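Local coordinates for heptaprenyl diphosphate synthase (HEPPP synthase) subunit 1 family protein (Staphylococcus aureus, PDB 5H9D), which probably serves as the smaller subunit of a two-chain prenyltransferase that, with its farnesyl pyrophosphate synthetase-like partner, makes heptaprenyl diphosphate, at residues Cys48-Thr53 with Asp75-His80; Arg56-Ile61 with His69-Gly74; Lys127-Phe132 with Tyr164-Asn169. All blocks are in the same frame, centred on the assembly; numbering follows the deposited sequence.

Contact 1: Cys48-Thr53 with Asp75-His80; sequences CLTIDT and DLISAH
T50 and I77 carry the apolar core of this contact, methyl against methyl. The CG2 of T50 stands anti to its backbone N and reaches the neighbouring helix, where it lies 3.6 Å from I77 CG2. The same T50 methyl lies 3.3 Å from I77 O, so it meets the backbone as well as the branch. A turn further along, T53 CG2 approaches the same I77 CG2 from 4.3 Å, which places that one methyl against both threonines. Helix 43-65 and helix 70-88, consecutive in this all-helical chain, pack antiparallel here, their local axes 8.4 Å apart at an angle of 156°.

At the margins the approaches are looser and mix apolar with polar atoms. I51 has CG1 anti to the backbone N (chi1 -171°), and CD1 beyond it comes to 4.2 Å from S78 OG. T50 CG2 also meets H80 CD2 obliquely, at 4.3 Å.

No hydrogen bond crosses between the two segments. T53 OG1 donates to L49 O one turn back, so its hydroxyl is used on its own helix while its methyl serves the neighbour. L8 of helix 4-15 touches T50 and T53, and I12 of that helix touches I77. On another side of helix 70-88, L76 and A79 pack on V138 and I137 of the farnesyl pyrophosphate synthetase chain, and D75 hydrogen-bonds to H81 of that chain.

The chemistry implies an all-buried joint held by methyl packing, in which two threonines behave as apolar residues toward the neighbouring helix.

Contact 2: Arg56-Ile61 with His69-Gly74; sequences RHLDDI and HSILIG
I61, L58 and H57 of helix 43-65 meet the first turn of helix 70-88 in an antiparallel helical hairpin, part of the all-helical build of this chain, whose family belongs to the terpene synthase clan. The local axes pass 8.9 Å apart at 165°.

The tight part lies at I61 and L58. The end of I61 lies on backbone: CD1 sits 3.4 Å from I71 N and lies as close to the carbonyl carbon of S70. The same CD1 also touches I71 CG1. L58 has CG anti to its carbonyl carbon (chi1 -61°), and its CD2 meets I71 O at 3.6 Å, with I71 CG2 and G74 CA a little farther off. G74 has no side chain, and here the backbones come together, with the CA atoms of L58 and G74 5.6 Å apart. L58 also touches N111 of the farnesyl pyrophosphate synthetase chain, and I71 packs on V84 of that chain, so this side of the hairpin adjoins the subunit interface.

Around the H57 ring the fit is looser. G74 N lies at the ring edge, in its plane, 3.8 Å from CD2. I73 crosses the imidazole obliquely, with CG2 4.1 Å from NE2, and no hydrogen bond links the two segments. The far side of helix 43-65 is polar and partly exposed: R56 forms a salt bridge with D52, and D59 with K108.

S70 shows its two roles plainly: its CB lies 3.6 Å from I61 CG1, while its OG makes a hydrogen bond to S67 O, earlier in the chain.

Contact 3: Lys127-Phe132 with Tyr164-Asn169; sequences KIETLF and YFKKYN
I128 and E129, adjacent on helix 118-140, look across to Y168 and K166 on a loop without regular structure, and the backbones stand well apart, with 9.7 Å between the CA atoms of I128 and Y168. Long side chains bridge that distance.

E129 is the polar centre. Its chain bends at chi2, and the carboxylate gathers three partners from the loop. OE1 accepts a hydrogen bond from Y168 OH at 2.8 Å, met nearly along its C-O axis, and forms a salt bridge to K166 NZ at 3.1 Å. OE2 takes a weak hydrogen bond from Y164 OH, also 3.1 Å long. The two tyrosines come in differently: Y164 meets E129 tip to tip, with its ring 78° from the carboxylate plane, whereas Y168 comes at a slant, its ring turned only 19° from the carboxylate. One lysine and two phenol donors around a single carboxylate would be expected to stabilise its negative charge. K166 does apolar work too, its CD lying 4.0 Å above one face of the Y164 ring, toward the rim.

I128 supplies the apolar half. Its CD1 stands over a face of the Y168 ring in a CH-pi contact, 4.1 Å from the centroid, while CG2 lies 3.5 Å from Y168 CE1. CG of Y168 sits between the backbone N and the carbonyl carbon (chi1 59°), starting the side chain off toward the helix.

Around this partly buried join, L177 of helix 174-180 touches K166 and D59 of helix 43-65 touches Y168 on the loop side, while L131 and F132 pack helix 118-140 on I104 and I101 of helix 91-112, in a chain that has no strands.

From the N terminus, helix 43-65 brings in the first halves of contacts 1 and 2, and the chain then turns back into helix 70-88. Contact 2 closes the short loop between R56-I61 and H69-G74, nested inside the longer one closed by contact 1; D75 and L58 touch where the two meet. Contact 3 follows in series and closes a separate loop, which holds helix 150-153, joining helix 118-140 to the segment ahead of helix 174-180. Helix 43-65 links the hairpin to the later part of the chain: I51 and C48 of contact 1 pack on F132, and D59 of contact 2 forms a salt bridge with K167, so the late loop is held to the hairpin as well as to helix 118-140.

Contact 1: Cys48-Thr53 with Asp75-His80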
loop_
_atom_site.group_PDB
_atom_site.type_symbol
_atom_site.label_atom_id
_atom_site.label_comp_id
_atom_site.label_asym_id
_atom_site.label_seq_id
_atom_site.Cartn_x
_atom_site.Cartn_y
_atom_site.Cartn_z
ATOM N N CYS C 48 -19.198 -0.621 -0.371
ATOM C CA CYS C 48 -19.373 -2.020 -0.698
ATOM C C CYS C 48 -19.158 -2.297 -2.199
ATOM O O CYS C 48 -18.581 -3.316 -2.581
ATOM C CB CYS C 48 -20.769 -2.466 -0.255
ATOM S SG CYS C 48 -21.283 -4.051 -0.923
ATOM N N LEU C 49 -19.620 -1.396 -3.062
ATOM C CA LEU C 49 -19.442 -1.587 -4.502
ATOM C C LEU C 49 -17.963 -1.316 -4.919
ATOM O O LEU C 49 -17.458 -1.907 -5.893
ATOM C CB LEU C 49 -20.427 -0.690 -5.274
ATOM C CG LEU C 49 -20.404 -0.744 -6.818
ATOM C CD1 LEU C 49 -20.816 -2.134 -7.378
ATOM C CD2 LEU C 49 -21.321 0.334 -7.326
ATOM N N THR C 50 -17.271 -0.459 -4.158
ATOM C CA THR C 50 -15.864 -0.140 -4.438
ATOM C C THR C 50 -14.909 -1.283 -4.099
ATOM O O THR C 50 -14.017 -1.616 -4.878
ATOM C CB THR C 50 -15.357 1.055 -3.628
ATOM O OG1 THR C 50 -16.384 2.042 -3.523
ATOM C CG2 THR C 50 -14.148 1.663 -4.306
ATOM N N ILE C 51 -15.068 -1.871 -2.920
ATOM C CA ILE C 51 -14.178 -2.949 -2.565
ATOM C C ILE C 51 -14.418 -4.154 -3.484
ATOM O O ILE C 51 -13.489 -4.904 -3.791
ATOM C CB ILE C 51 -14.292 -3.310 -1.065
ATOM C CG1 ILE C 51 -13.180 -4.289 -0.708
ATOM C CG2 ILE C 51 -15.628 -3.870 -0.735
ATOM C CD1 ILE C 51 -11.801 -3.699 -0.849
ATOM N N ASP C 52 -15.652 -4.301 -3.958
ATOM C CA ASP C 52 -16.005 -5.374 -4.872
ATOM C C ASP C 52 -15.314 -5.098 -6.215
ATOM O O ASP C 52 -14.899 -6.026 -6.936
ATOM C CB ASP C 52 -17.537 -5.411 -5.052
ATOM C CG ASP C 52 -18.001 -6.410 -6.145
ATOM O OD1 ASP C 52 -18.161 -5.995 -7.313
ATOM O OD2 ASP C 52 -18.208 -7.615 -5.841
ATOM N N THR C 53 -15.177 -3.809 -6.533
ATOM C CA THR C 53 -14.560 -3.366 -7.784
ATOM C C THR C 53 -13.040 -3.583 -7.833
ATOM O O THR C 53 -12.516 -4.183 -8.786
ATOM C CB THR C 53 -14.869 -1.852 -8.057
ATOM O OG1 THR C 53 -16.284 -1.645 -8.094
ATOM C CG2 THR C 53 -14.293 -1.413 -9.378
ATOM N N ASP C 75 -5.424 -0.971 -6.695
ATOM C CA ASP C 75 -5.092 -0.594 -5.333
ATOM C C ASP C 75 -5.517 0.825 -4.955
ATOM O O ASP C 75 -5.756 1.130 -3.783
ATOM C CB ASP C 75 -3.603 -0.786 -5.114
ATOM C CG ASP C 75 -3.227 -2.252 -4.924
ATOM O OD1 ASP C 75 -3.798 -2.914 -4.018
ATOM O OD2 ASP C 75 -2.357 -2.738 -5.676
ATOM N N LEU C 76 -5.611 1.702 -5.946
ATOM C CA LEU C 76 -6.056 3.063 -5.683
ATOM C C LEU C 76 -7.540 2.979 -5.317
ATOM O O LEU C 76 -8.003 3.601 -4.366
ATOM C CB LEU C 76 -5.900 3.936 -6.940
ATOM C CG LEU C 76 -6.510 5.339 -6.846
ATOM C CD1 LEU C 76 -5.732 6.167 -5.909
ATOM C CD2 LEU C 76 -6.529 5.953 -8.202
ATOM N N ILE C 77 -8.273 2.202 -6.103
ATOM C CA ILE C 77 -9.693 2.006 -5.900
ATOM C C ILE C 77 -9.884 1.388 -4.523
ATOM O O ILE C 77 -10.867 1.640 -3.805
ATOM C CB ILE C 77 -10.250 1.094 -7.004
ATOM C CG1 ILE C 77 -9.961 1.747 -8.361
ATOM C CG2 ILE C 77 -11.744 0.891 -6.828
ATOM C CD1 ILE C 77 -10.416 0.950 -9.576
ATOM N N SER C 78 -8.899 0.601 -4.133
ATOM C CA SER C 78 -8.956 -0.061 -2.849
ATOM C C SER C 78 -8.712 0.942 -1.743
ATOM O O SER C 78 -9.403 0.931 -0.735
ATOM C CB SER C 78 -7.934 -1.183 -2.814
ATOM O OG SER C 78 -8.104 -1.913 -1.634
ATOM N N ALA C 79 -7.728 1.813 -1.937
ATOM C CA ALA C 79 -7.428 2.825 -0.937
ATOM C C ALA C 79 -8.639 3.751 -0.897
ATOM O O ALA C 79 -9.027 4.254 0.161
ATOM C CB ALA C 79 -6.160 3.593 -1.311
ATOM N N HIS C 80 -9.256 3.953 -2.055
ATOM C CA HIS C 80 -10.425 4.796 -2.108
ATOM C C HIS C 80 -11.478 4.240 -1.155
ATOM O O HIS C 80 -12.091 4.982 -0.399
ATOM C CB HIS C 80 -10.979 4.870 -3.531
ATOM C CG HIS C 80 -12.218 5.705 -3.636
ATOM N ND1 HIS C 80 -12.618 6.566 -2.633
ATOM C CD2 HIS C 80 -13.153 5.803 -4.612
ATOM C CE1 HIS C 80 -13.746 7.155 -2.985
ATOM N NE2 HIS C 80 -14.092 6.710 -4.180
#

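Contact 2: Arg56-Ile61 with His69-Gly74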
loop_
_atom_site.group_PDB
_atom_site.type_symbol
_atom_site.label_atom_id
_atom_site.label_comp_id
_atom_site.label_asym_id
_atom_site.label_seq_id
_atom_site.Cartn_x
_atom_site.Cartn_y
_atom_site.Cartn_z
ATOM N N ARG C 56 -12.293 -7.409 -7.897
ATOM C CA ARG C 56 -12.528 -8.062 -9.192
ATOM C C ARG C 56 -11.557 -7.558 -10.272
ATOM O O ARG C 56 -11.262 -8.278 -11.241
ATOM C CB ARG C 56 -13.974 -7.859 -9.645
ATOM C CG ARG C 56 -14.261 -8.494 -10.995
ATOM C CD ARG C 56 -15.736 -8.450 -11.390
ATOM N NE ARG C 56 -16.605 -8.953 -10.327
ATOM C CZ ARG C 56 -17.198 -8.176 -9.427
ATOM N NH1 ARG C 56 -17.016 -6.859 -9.478
ATOM N NH2 ARG C 56 -17.952 -8.715 -8.470
ATOM N N HIS C 57 -11.055 -6.325 -10.093
ATOM C CA HIS C 57 -10.113 -5.739 -11.038
ATOM C C HIS C 57 -8.771 -6.414 -10.921
ATOM O O HIS C 57 -8.172 -6.773 -11.921
ATOM C CB HIS C 57 -9.950 -4.246 -10.808
ATOM C CG HIS C 57 -9.241 -3.543 -11.928
ATOM N ND1 HIS C 57 -9.583 -3.723 -13.250
ATOM C CD2 HIS C 57 -8.237 -2.635 -11.924
ATOM C CE1 HIS C 57 -8.827 -2.958 -14.014
ATOM N NE2 HIS C 57 -8.001 -2.285 -13.233
ATOM N N LEU C 58 -8.309 -6.610 -9.694
ATOM C CA LEU C 58 -7.025 -7.273 -9.465
ATOM C C LEU C 58 -7.142 -8.738 -9.864
ATOM O O LEU C 58 -6.166 -9.358 -10.291
ATOM C CB LEU C 58 -6.594 -7.137 -7.984
ATOM C CG LEU C 58 -6.387 -5.709 -7.430
ATOM C CD1 LEU C 58 -6.491 -5.710 -5.950
ATOM C CD2 LEU C 58 -5.058 -5.139 -7.859
ATOM N N ASP C 59 -8.334 -9.298 -9.726
ATOM C CA ASP C 59 -8.520 -10.686 -10.118
ATOM C C ASP C 59 -8.218 -10.796 -11.588
ATOM O O ASP C 59 -7.382 -11.591 -12.013
ATOM C CB ASP C 59 -9.955 -11.128 -9.900
ATOM C CG ASP C 59 -10.164 -11.776 -8.561
ATOM O OD1 ASP C 59 -9.227 -12.476 -8.110
ATOM O OD2 ASP C 59 -11.260 -11.599 -7.976
ATOM N N ASP C 60 -8.913 -9.956 -12.346
ATOM C CA ASP C 60 -8.818 -9.884 -13.799
ATOM C C ASP C 60 -7.452 -9.649 -14.401
ATOM O O ASP C 60 -7.170 -10.140 -15.484
ATOM C CB ASP C 60 -9.774 -8.811 -14.322
ATOM C CG ASP C 60 -11.227 -9.176 -14.090
ATOM O OD1 ASP C 60 -11.521 -10.398 -14.024
ATOM O OD2 ASP C 60 -12.072 -8.259 -13.983
ATOM N N ILE C 61 -6.613 -8.881 -13.722
ATOM C CA ILE C 61 -5.287 -8.591 -14.225
ATOM C C ILE C 61 -4.526 -9.852 -14.640
ATOM O O ILE C 61 -3.860 -9.869 -15.667
ATOM C CB ILE C 61 -4.503 -7.768 -13.167
ATOM C CG1 ILE C 61 -5.018 -6.317 -13.196
ATOM C CG2 ILE C 61 -2.995 -7.853 -13.410
ATOM C CD1 ILE C 61 -4.753 -5.536 -11.935
ATOM N N HIS C 69 0.945 -2.428 -14.279
ATOM C CA HIS C 69 0.559 -1.097 -13.844
ATOM C C HIS C 69 -0.933 -1.073 -13.550
ATOM O O HIS C 69 -1.434 -0.165 -12.900
ATOM C CB HIS C 69 0.924 -0.070 -14.929
ATOM C CG HIS C 69 -0.224 0.791 -15.391
ATOM N ND1 HIS C 69 -0.714 1.850 -14.655
ATOM C CD2 HIS C 69 -0.986 0.730 -16.511
ATOM C CE1 HIS C 69 -1.729 2.398 -15.295
ATOM N NE2 HIS C 69 -1.915 1.735 -16.424
ATOM N N SER C 70 -1.644 -2.079 -14.022
ATOM C CA SER C 70 -3.073 -2.161 -13.755
ATOM C C SER C 70 -3.351 -2.412 -12.254
ATOM O O SER C 70 -4.408 -2.030 -11.726
ATOM C CB SER C 70 -3.658 -3.281 -14.597
ATOM O OG SER C 70 -3.191 -3.150 -15.924
ATOM N N ILE C 71 -2.389 -3.065 -11.598
ATOM C CA ILE C 71 -2.435 -3.383 -10.180
ATOM C C ILE C 71 -2.552 -2.091 -9.351
ATOM O O ILE C 71 -3.326 -2.035 -8.384
ATOM C CB ILE C 71 -1.135 -4.147 -9.743
ATOM C CG1 ILE C 71 -0.948 -5.414 -10.589
ATOM C CG2 ILE C 71 -1.193 -4.526 -8.253
ATOM C CD1 ILE C 71 0.303 -6.234 -10.218
ATOM N N LEU C 72 -1.793 -1.051 -9.725
ATOM C CA LEU C 72 -1.839 0.211 -8.989
ATOM C C LEU C 72 -3.227 0.804 -9.010
ATOM O O LEU C 72 -3.690 1.377 -8.028
ATOM C CB LEU C 72 -0.833 1.199 -9.553
ATOM C CG LEU C 72 0.571 0.584 -9.506
ATOM C CD1 LEU C 72 1.527 1.433 -10.296
ATOM C CD2 LEU C 72 1.038 0.375 -8.063
ATOM N N ILE C 73 -3.892 0.654 -10.147
ATOM C CA ILE C 73 -5.245 1.138 -10.332
ATOM C C ILE C 73 -6.129 0.397 -9.348
ATOM O O ILE C 73 -6.874 1.007 -8.585
ATOM C CB ILE C 73 -5.745 0.815 -11.737
ATOM C CG1 ILE C 73 -4.739 1.309 -12.768
ATOM C CG2 ILE C 73 -7.077 1.461 -11.969
ATOM C CD1 ILE C 73 -4.661 2.810 -12.875
ATOM N N GLY C 74 -6.027 -0.927 -9.363
ATOM C CA GLY C 74 -6.840 -1.737 -8.480
ATOM C C GLY C 74 -6.641 -1.379 -7.036
ATOM O O GLY C 74 -7.567 -1.474 -6.244
#

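Contact 3: Lys127-Phe132 with Tyr164-Asn169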
loop_
_atom_site.group_PDB
_atom_site.type_symbol
_atom_site.label_atom_id
_atom_site.label_comp_id
_atom_site.label_asym_id
_atom_site.label_seq_id
_atom_site.Cartn_x
_atom_site.Cartn_y
_atom_site.Cartn_z
ATOM N N LYS C 127 -19.894 -17.171 -0.594
ATOM C CA LYS C 127 -19.169 -16.181 0.202
ATOM C C LYS C 127 -18.556 -15.138 -0.707
ATOM O O LYS C 127 -18.889 -13.945 -0.610
ATOM C CB LYS C 127 -18.031 -16.835 0.986
ATOM C CG LYS C 127 -18.405 -17.776 2.115
ATOM C CD LYS C 127 -18.681 -17.061 3.383
ATOM C CE LYS C 127 -18.774 -18.068 4.490
ATOM N NZ LYS C 127 -17.636 -17.915 5.457
ATOM N N ILE C 128 -17.650 -15.570 -1.582
ATOM C CA ILE C 128 -17.021 -14.615 -2.476
ATOM C C ILE C 128 -18.073 -13.745 -3.196
ATOM O O ILE C 128 -17.929 -12.517 -3.311
ATOM C CB ILE C 128 -16.153 -15.321 -3.544
ATOM C CG1 ILE C 128 -14.886 -15.883 -2.912
ATOM C CG2 ILE C 128 -15.838 -14.383 -4.663
ATOM C CD1 ILE C 128 -14.089 -16.785 -3.863
ATOM N N GLU C 129 -19.156 -14.366 -3.646
ATOM C CA GLU C 129 -20.161 -13.623 -4.378
ATOM C C GLU C 129 -21.214 -12.816 -3.626
ATOM O O GLU C 129 -21.834 -11.963 -4.213
ATOM C CB GLU C 129 -20.855 -14.557 -5.324
ATOM C CG GLU C 129 -20.981 -13.958 -6.666
ATOM C CD GLU C 129 -19.657 -13.885 -7.373
ATOM O OE1 GLU C 129 -19.038 -14.960 -7.580
ATOM O OE2 GLU C 129 -19.246 -12.748 -7.717
ATOM N N THR C 130 -21.386 -13.052 -2.331
ATOM C CA THR C 130 -22.414 -12.367 -1.541
ATOM C C THR C 130 -21.926 -11.652 -0.283
ATOM O O THR C 130 -22.562 -10.714 0.190
ATOM C CB THR C 130 -23.510 -13.380 -1.075
ATOM O OG1 THR C 130 -22.899 -14.435 -0.310
ATOM C CG2 THR C 130 -24.234 -13.982 -2.267
ATOM N N LEU C 131 -20.798 -12.120 0.249
ATOM C CA LEU C 131 -20.196 -11.592 1.469
ATOM C C LEU C 131 -20.159 -10.081 1.583
ATOM O O LEU C 131 -20.635 -9.548 2.580
ATOM C CB LEU C 131 -18.794 -12.158 1.625
ATOM C CG LEU C 131 -18.196 -12.240 3.031
ATOM C CD1 LEU C 131 -19.189 -12.914 3.988
ATOM C CD2 LEU C 131 -16.868 -13.021 2.975
ATOM N N PHE C 132 -19.622 -9.362 0.600
ATOM C CA PHE C 132 -19.607 -7.914 0.761
ATOM C C PHE C 132 -20.992 -7.314 0.872
ATOM O O PHE C 132 -21.246 -6.537 1.777
ATOM C CB PHE C 132 -18.823 -7.218 -0.349
ATOM C CG PHE C 132 -17.350 -7.493 -0.295
ATOM C CD1 PHE C 132 -16.724 -7.724 0.933
ATOM C CD2 PHE C 132 -16.596 -7.570 -1.468
ATOM C CE1 PHE C 132 -15.381 -8.034 0.996
ATOM C CE2 PHE C 132 -15.246 -7.878 -1.410
ATOM C CZ PHE C 132 -14.637 -8.114 -0.171
ATOM N N TYR C 164 -21.364 -17.477 -16.977
ATOM C CA TYR C 164 -20.639 -16.654 -16.017
ATOM C C TYR C 164 -19.340 -17.301 -15.542
ATOM O O TYR C 164 -19.356 -18.223 -14.730
ATOM C CB TYR C 164 -21.531 -16.334 -14.812
ATOM C CG TYR C 164 -20.795 -15.667 -13.681
ATOM C CD1 TYR C 164 -19.804 -14.717 -13.932
ATOM C CD2 TYR C 164 -21.070 -15.994 -12.356
ATOM C CE1 TYR C 164 -19.093 -14.109 -12.882
ATOM C CE2 TYR C 164 -20.366 -15.388 -11.295
ATOM C CZ TYR C 164 -19.382 -14.451 -11.571
ATOM O OH TYR C 164 -18.689 -13.859 -10.550
ATOM N N PHE C 165 -18.215 -16.811 -16.061
ATOM C CA PHE C 165 -16.912 -17.330 -15.676
ATOM C C PHE C 165 -16.244 -16.314 -14.766
ATOM O O PHE C 165 -15.867 -15.222 -15.196
ATOM C CB PHE C 165 -16.034 -17.574 -16.893
ATOM C CG PHE C 165 -14.885 -18.527 -16.647
ATOM C CD1 PHE C 165 -15.123 -19.852 -16.324
ATOM C CD2 PHE C 165 -13.567 -18.113 -16.816
ATOM C CE1 PHE C 165 -14.070 -20.755 -16.183
ATOM C CE2 PHE C 165 -12.507 -19.014 -16.676
ATOM C CZ PHE C 165 -12.763 -20.338 -16.361
ATOM N N LYS C 166 -16.131 -16.717 -13.502
ATOM C CA LYS C 166 -15.535 -15.973 -12.397
ATOM C C LYS C 166 -14.360 -15.063 -12.680
ATOM O O LYS C 166 -14.498 -13.854 -12.612
ATOM C CB LYS C 166 -15.102 -16.959 -11.320
ATOM C CG LYS C 166 -16.237 -17.557 -10.523
ATOM C CD LYS C 166 -17.384 -18.043 -11.390
ATOM C CE LYS C 166 -18.560 -18.435 -10.508
ATOM N NZ LYS C 166 -18.917 -17.317 -9.582
ATOM N N LYS C 167 -13.212 -15.670 -12.971
ATOM C CA LYS C 167 -11.928 -14.997 -13.235
ATOM C C LYS C 167 -11.058 -15.551 -12.120
ATOM O O LYS C 167 -9.877 -15.854 -12.320
ATOM C CB LYS C 167 -12.003 -13.467 -13.113
ATOM C CG LYS C 167 -12.105 -12.971 -11.684
ATOM C CD LYS C 167 -12.927 -11.696 -11.587
ATOM C CE LYS C 167 -13.102 -11.271 -10.131
ATOM N NZ LYS C 167 -13.694 -12.328 -9.265
ATOM N N TYR C 168 -11.659 -15.675 -10.933
ATOM C CA TYR C 168 -10.957 -16.265 -9.806
ATOM C C TYR C 168 -11.064 -17.796 -9.961
ATOM O O TYR C 168 -10.350 -18.562 -9.293
ATOM C CB TYR C 168 -11.522 -15.779 -8.453
ATOM C CG TYR C 168 -12.984 -16.050 -8.174
ATOM C CD1 TYR C 168 -13.921 -15.024 -8.199
ATOM C CD2 TYR C 168 -13.425 -17.331 -7.881
ATOM C CE1 TYR C 168 -15.260 -15.272 -7.948
ATOM C CE2 TYR C 168 -14.762 -17.597 -7.629
ATOM C CZ TYR C 168 -15.684 -16.570 -7.668
ATOM O OH TYR C 168 -17.027 -16.863 -7.494
ATOM N N ASN C 169 -11.948 -18.230 -10.865
ATOM C CA ASN C 169 -12.107 -19.651 -11.152
ATOM C C ASN C 169 -11.154 -19.993 -12.326
ATOM O O ASN C 169 -11.157 -21.104 -12.841
ATOM C CB ASN C 169 -13.578 -19.995 -11.493
ATOM C CG ASN C 169 -14.330 -20.706 -10.326
ATOM O OD1 ASN C 169 -15.344 -20.207 -9.829
ATOM N ND2 ASN C 169 -13.838 -21.878 -9.910
#